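Local coordinates for protein angiotensin-converting enzyme (Anopheles gambiae, PDB 6S1Y) that probably acts as a zinc-dependent peptidase of the angiotensin-converting enzyme family, cleaving peptides at a zinc centre in its active-site cleft, at residues L391-K403 against K525-A537. Residues are numbered along the deposited sequence; the frame is centred on the assembly and turned at random. Where two conformers were deposited one is given.
Sequences LSLSVSTPKHLKK and KTLNNCDIYQSTA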
# COMPACT_ATOMS: atom_id res chain seq x y z
N LEU A 391 -12.58 2.83 5.53
CA LEU A 391 -13.11 2.30 6.78
C LEU A 391 -12.16 2.62 7.93
O LEU A 391 -12.61 3.01 9.01
CB LEU A 391 -13.35 0.79 6.70
CG LEU A 391 -14.35 0.23 5.69
CD1 LEU A 391 -14.99 -1.06 6.21
CD2 LEU A 391 -15.39 1.24 5.34
N SER A 392 -10.85 2.43 7.72
CA SER A 392 -9.91 2.67 8.81
C SER A 392 -9.97 4.11 9.30
O SER A 392 -9.73 4.36 10.49
CB SER A 392 -8.48 2.34 8.37
OG SER A 392 -8.31 0.94 8.26
N LEU A 393 -10.26 5.06 8.41
CA LEU A 393 -10.45 6.45 8.85
C LEU A 393 -11.59 6.57 9.87
O LEU A 393 -11.46 7.30 10.85
CB LEU A 393 -10.70 7.37 7.66
CG LEU A 393 -9.44 7.72 6.84
CD1 LEU A 393 -9.78 8.52 5.58
CD2 LEU A 393 -8.46 8.52 7.66
N SER A 394 -12.71 5.87 9.65
CA SER A 394 -13.79 5.90 10.63
C SER A 394 -13.41 5.15 11.90
O SER A 394 -13.64 5.64 13.01
CB SER A 394 -15.08 5.30 10.04
OG SER A 394 -15.72 6.17 9.11
N VAL A 395 -12.80 3.97 11.74
CA VAL A 395 -12.45 3.14 12.88
C VAL A 395 -11.48 3.86 13.80
O VAL A 395 -11.44 3.58 15.01
CB VAL A 395 -11.83 1.80 12.42
CG1 VAL A 395 -11.23 1.10 13.61
CG2 VAL A 395 -12.85 0.92 11.76
N SER A 396 -10.68 4.78 13.26
CA SER A 396 -9.65 5.41 14.06
C SER A 396 -10.20 6.49 14.98
O SER A 396 -9.54 6.84 15.95
CB SER A 396 -8.57 5.99 13.15
OG SER A 396 -9.04 7.12 12.44
N THR A 397 -11.41 6.98 14.72
CA THR A 397 -11.95 8.07 15.52
C THR A 397 -12.18 7.63 16.96
O THR A 397 -12.51 6.47 17.23
CB THR A 397 -13.27 8.56 14.95
OG1 THR A 397 -14.22 7.48 14.99
CG2 THR A 397 -13.10 9.05 13.53
N PRO A 398 -11.99 8.54 17.92
CA PRO A 398 -12.43 8.25 19.29
C PRO A 398 -13.88 7.81 19.37
O PRO A 398 -14.21 6.89 20.12
CB PRO A 398 -12.18 9.58 20.01
CG PRO A 398 -11.10 10.23 19.25
CD PRO A 398 -11.36 9.87 17.80
N LYS A 399 -14.77 8.44 18.59
CA LYS A 399 -16.17 8.05 18.57
C LYS A 399 -16.34 6.54 18.38
O LYS A 399 -16.94 5.86 19.21
CB LYS A 399 -16.88 8.83 17.46
CG LYS A 399 -18.31 8.44 17.22
CD LYS A 399 -18.87 9.20 16.00
CE LYS A 399 -18.99 10.69 16.28
NZ LYS A 399 -19.26 11.46 15.03
N HIS A 400 -15.78 6.00 17.29
CA HIS A 400 -15.97 4.59 16.99
C HIS A 400 -15.31 3.69 18.03
O HIS A 400 -15.91 2.70 18.47
CB HIS A 400 -15.42 4.27 15.60
CG HIS A 400 -15.74 2.89 15.12
ND1 HIS A 400 -16.89 2.59 14.43
CD2 HIS A 400 -15.07 1.72 15.26
CE1 HIS A 400 -16.92 1.30 14.15
NE2 HIS A 400 -15.82 0.75 14.65
N LEU A 401 -14.08 4.01 18.42
CA LEU A 401 -13.39 3.17 19.39
C LEU A 401 -14.13 3.13 20.72
O LEU A 401 -14.01 2.15 21.46
CB LEU A 401 -11.97 3.69 19.59
CG LEU A 401 -11.13 3.72 18.30
CD1 LEU A 401 -9.89 4.58 18.48
CD2 LEU A 401 -10.78 2.28 17.88
N LYS A 402 -14.86 4.20 21.05
CA LYS A 402 -15.69 4.18 22.25
C LYS A 402 -16.89 3.27 22.06
O LYS A 402 -17.17 2.40 22.90
CB LYS A 402 -16.11 5.60 22.63
CG LYS A 402 -15.05 6.36 23.44
CD LYS A 402 -15.62 7.59 24.15
CE LYS A 402 -15.55 8.83 23.27
NZ LYS A 402 -16.64 9.81 23.60
N LYS A 403 -17.58 3.39 20.92
CA LYS A 403 -18.68 2.49 20.59
C LYS A 403 -18.31 1.03 20.84
O LYS A 403 -18.99 0.32 21.59
CB LYS A 403 -19.10 2.67 19.13
CG LYS A 403 -20.04 3.82 18.85
CD LYS A 403 -20.35 3.92 17.35
CE LYS A 403 -20.89 5.32 16.99
NZ LYS A 403 -20.71 5.66 15.55
N LYS A 525 -19.00 18.43 13.34
CA LYS A 525 -19.14 17.46 12.26
C LYS A 525 -17.97 17.58 11.27
O LYS A 525 -18.13 17.85 10.09
CB LYS A 525 -20.49 17.63 11.56
CG LYS A 525 -21.66 17.21 12.44
CD LYS A 525 -23.00 17.40 11.73
CE LYS A 525 -23.97 16.27 12.08
NZ LYS A 525 -24.29 16.18 13.53
N THR A 526 -16.77 17.33 11.78
CA THR A 526 -15.55 17.45 10.99
C THR A 526 -15.20 16.12 10.34
O THR A 526 -15.69 15.05 10.71
CB THR A 526 -14.37 17.89 11.86
OG1 THR A 526 -14.08 16.85 12.81
CG2 THR A 526 -14.68 19.21 12.59
N LEU A 527 -14.30 16.20 9.37
CA LEU A 527 -13.75 14.98 8.80
C LEU A 527 -13.00 14.16 9.84
O LEU A 527 -12.88 12.95 9.68
CB LEU A 527 -12.81 15.32 7.65
CG LEU A 527 -13.50 16.00 6.47
CD1 LEU A 527 -12.47 16.54 5.48
CD2 LEU A 527 -14.46 15.03 5.78
N ASN A 528 -12.51 14.80 10.91
CA ASN A 528 -11.67 14.13 11.89
C ASN A 528 -12.45 13.34 12.93
O ASN A 528 -11.86 12.48 13.59
CB ASN A 528 -10.78 15.15 12.61
CG ASN A 528 -9.96 15.96 11.65
OD1 ASN A 528 -10.45 16.93 11.07
ND2 ASN A 528 -8.72 15.54 11.43
N ASN A 529 -13.75 13.60 13.09
CA ASN A 529 -14.55 12.87 14.07
C ASN A 529 -15.73 12.12 13.44
O ASN A 529 -16.63 11.69 14.16
CB ASN A 529 -15.06 13.83 15.16
CG ASN A 529 -15.99 14.91 14.64
OD1 ASN A 529 -16.44 14.87 13.49
ND2 ASN A 529 -16.29 15.90 15.49
N CYS A 530 -15.73 11.94 12.12
CA CYS A 530 -16.82 11.25 11.43
C CYS A 530 -16.68 9.74 11.53
O CYS A 530 -15.60 9.20 11.28
CB CYS A 530 -16.85 11.64 9.95
SG CYS A 530 -17.35 10.21 8.88
N ASP A 531 -17.78 9.06 11.85
CA ASP A 531 -17.86 7.60 11.84
C ASP A 531 -19.01 7.18 10.94
O ASP A 531 -20.17 7.50 11.22
CB ASP A 531 -18.05 7.05 13.26
CG ASP A 531 -18.00 5.54 13.31
OD1 ASP A 531 -17.64 4.94 12.29
OD2 ASP A 531 -18.31 4.94 14.37
N ILE A 532 -18.71 6.46 9.85
CA ILE A 532 -19.76 6.03 8.94
C ILE A 532 -20.27 4.63 9.29
O ILE A 532 -20.99 4.01 8.49
CB ILE A 532 -19.30 6.05 7.47
CG1 ILE A 532 -18.26 4.95 7.21
CG2 ILE A 532 -18.76 7.41 7.11
CD1 ILE A 532 -17.92 4.82 5.73
N TYR A 533 -19.89 4.12 10.45
CA TYR A 533 -20.43 2.85 10.94
C TYR A 533 -21.95 2.89 10.98
O TYR A 533 -22.55 3.79 11.59
CB TYR A 533 -19.85 2.57 12.33
CG TYR A 533 -20.21 1.24 12.96
CD1 TYR A 533 -19.89 0.04 12.33
CD2 TYR A 533 -20.85 1.18 14.20
CE1 TYR A 533 -20.22 -1.20 12.92
CE2 TYR A 533 -21.18 -0.04 14.79
CZ TYR A 533 -20.86 -1.22 14.15
OH TYR A 533 -21.19 -2.42 14.76
N GLN A 534 -22.58 1.90 10.34
CA GLN A 534 -24.04 1.69 10.30
C GLN A 534 -24.74 2.68 9.39
O GLN A 534 -25.93 2.92 9.56
CB GLN A 534 -24.68 1.75 11.69
CG GLN A 534 -24.10 0.74 12.65
CD GLN A 534 -24.62 0.87 14.06
OE1 GLN A 534 -24.71 1.97 14.62
NE2 GLN A 534 -24.95 -0.27 14.67
N SER A 535 -24.05 3.27 8.43
CA SER A 535 -24.68 4.20 7.50
C SER A 535 -24.90 3.49 6.17
O SER A 535 -24.06 3.56 5.26
CB SER A 535 -23.86 5.46 7.29
OG SER A 535 -24.41 6.21 6.20
N THR A 536 -26.04 2.80 6.05
CA THR A 536 -26.41 2.17 4.79
C THR A 536 -26.51 3.19 3.66
O THR A 536 -26.30 2.84 2.49
CB THR A 536 -27.72 1.39 4.94
OG1 THR A 536 -28.80 2.27 5.29
CG2 THR A 536 -27.61 0.34 6.03
N ALA A 537 -26.80 4.46 3.97
CA ALA A 537 -26.81 5.47 2.92
C ALA A 537 -25.42 5.63 2.30
O ALA A 537 -25.28 5.78 1.08
CB ALA A 537 -27.30 6.80 3.49
O HOH W 1 -23.27 4.54 14.18
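Asp531 reaches from the loop 525-535 to the short helix 398-403, where its carboxylate is gripped by His400 and Lys403. His400 ND1 donates to Asp531 OD2 (2.7 Å) on the syn side of that oxygen; the bond lies in the imidazole plane, yet ring and carboxylate stand 79° apart. Lys403, extended beyond CG, points against Asp531 and sets NZ above the carboxylate plane, 2.8 Å from the same OD2 in a salt bridge, on the face opposite His400. With CG of Asp531 anti to the backbone N (chi1 -174°), OD1 accepts from Tyr533 N, two residues on, at 3.0 Å: an Asx turn. This N-H comes from above the carboxylate plane and, with the two bonds on OD2, limits the group's rotation. Two donors on OD2 would be expected to stabilise its negative charge. CE1, next to ND1 on the imidazole edge, points at the face of Tyr533 in a T-shaped pair, 3.5 Å above the phenol plane near the rim, and Gln534 CG lies over the rim of the opposite face. A water links Lys403 NZ to Tyr533 O and Gln534 OE1. Toward the other end of the loop, Lys399 runs its CD past Asp531 CB, then bends at chi3 (-68°) to bring NZ to Asn529 O at 2.8 Å, while also salt-bridging Glu517. At the N-cap of the same helix, Thr397 OG1 accepts from His400 N, and CG2 lies against the carbonyl oxygens of Asn528 and Cys530. Ser394 OG accepts a nearly straight bond from Ile532 N (3.1 Å). The loop thus lies across the junction of helices 381-395 and 398-403, the former carrying the zinc ligand Glu385; the Cys530–Cys512 disulfide ties it to helix 495-514, and Phe296 of helix 286-299 packs against both His400 and Tyr533.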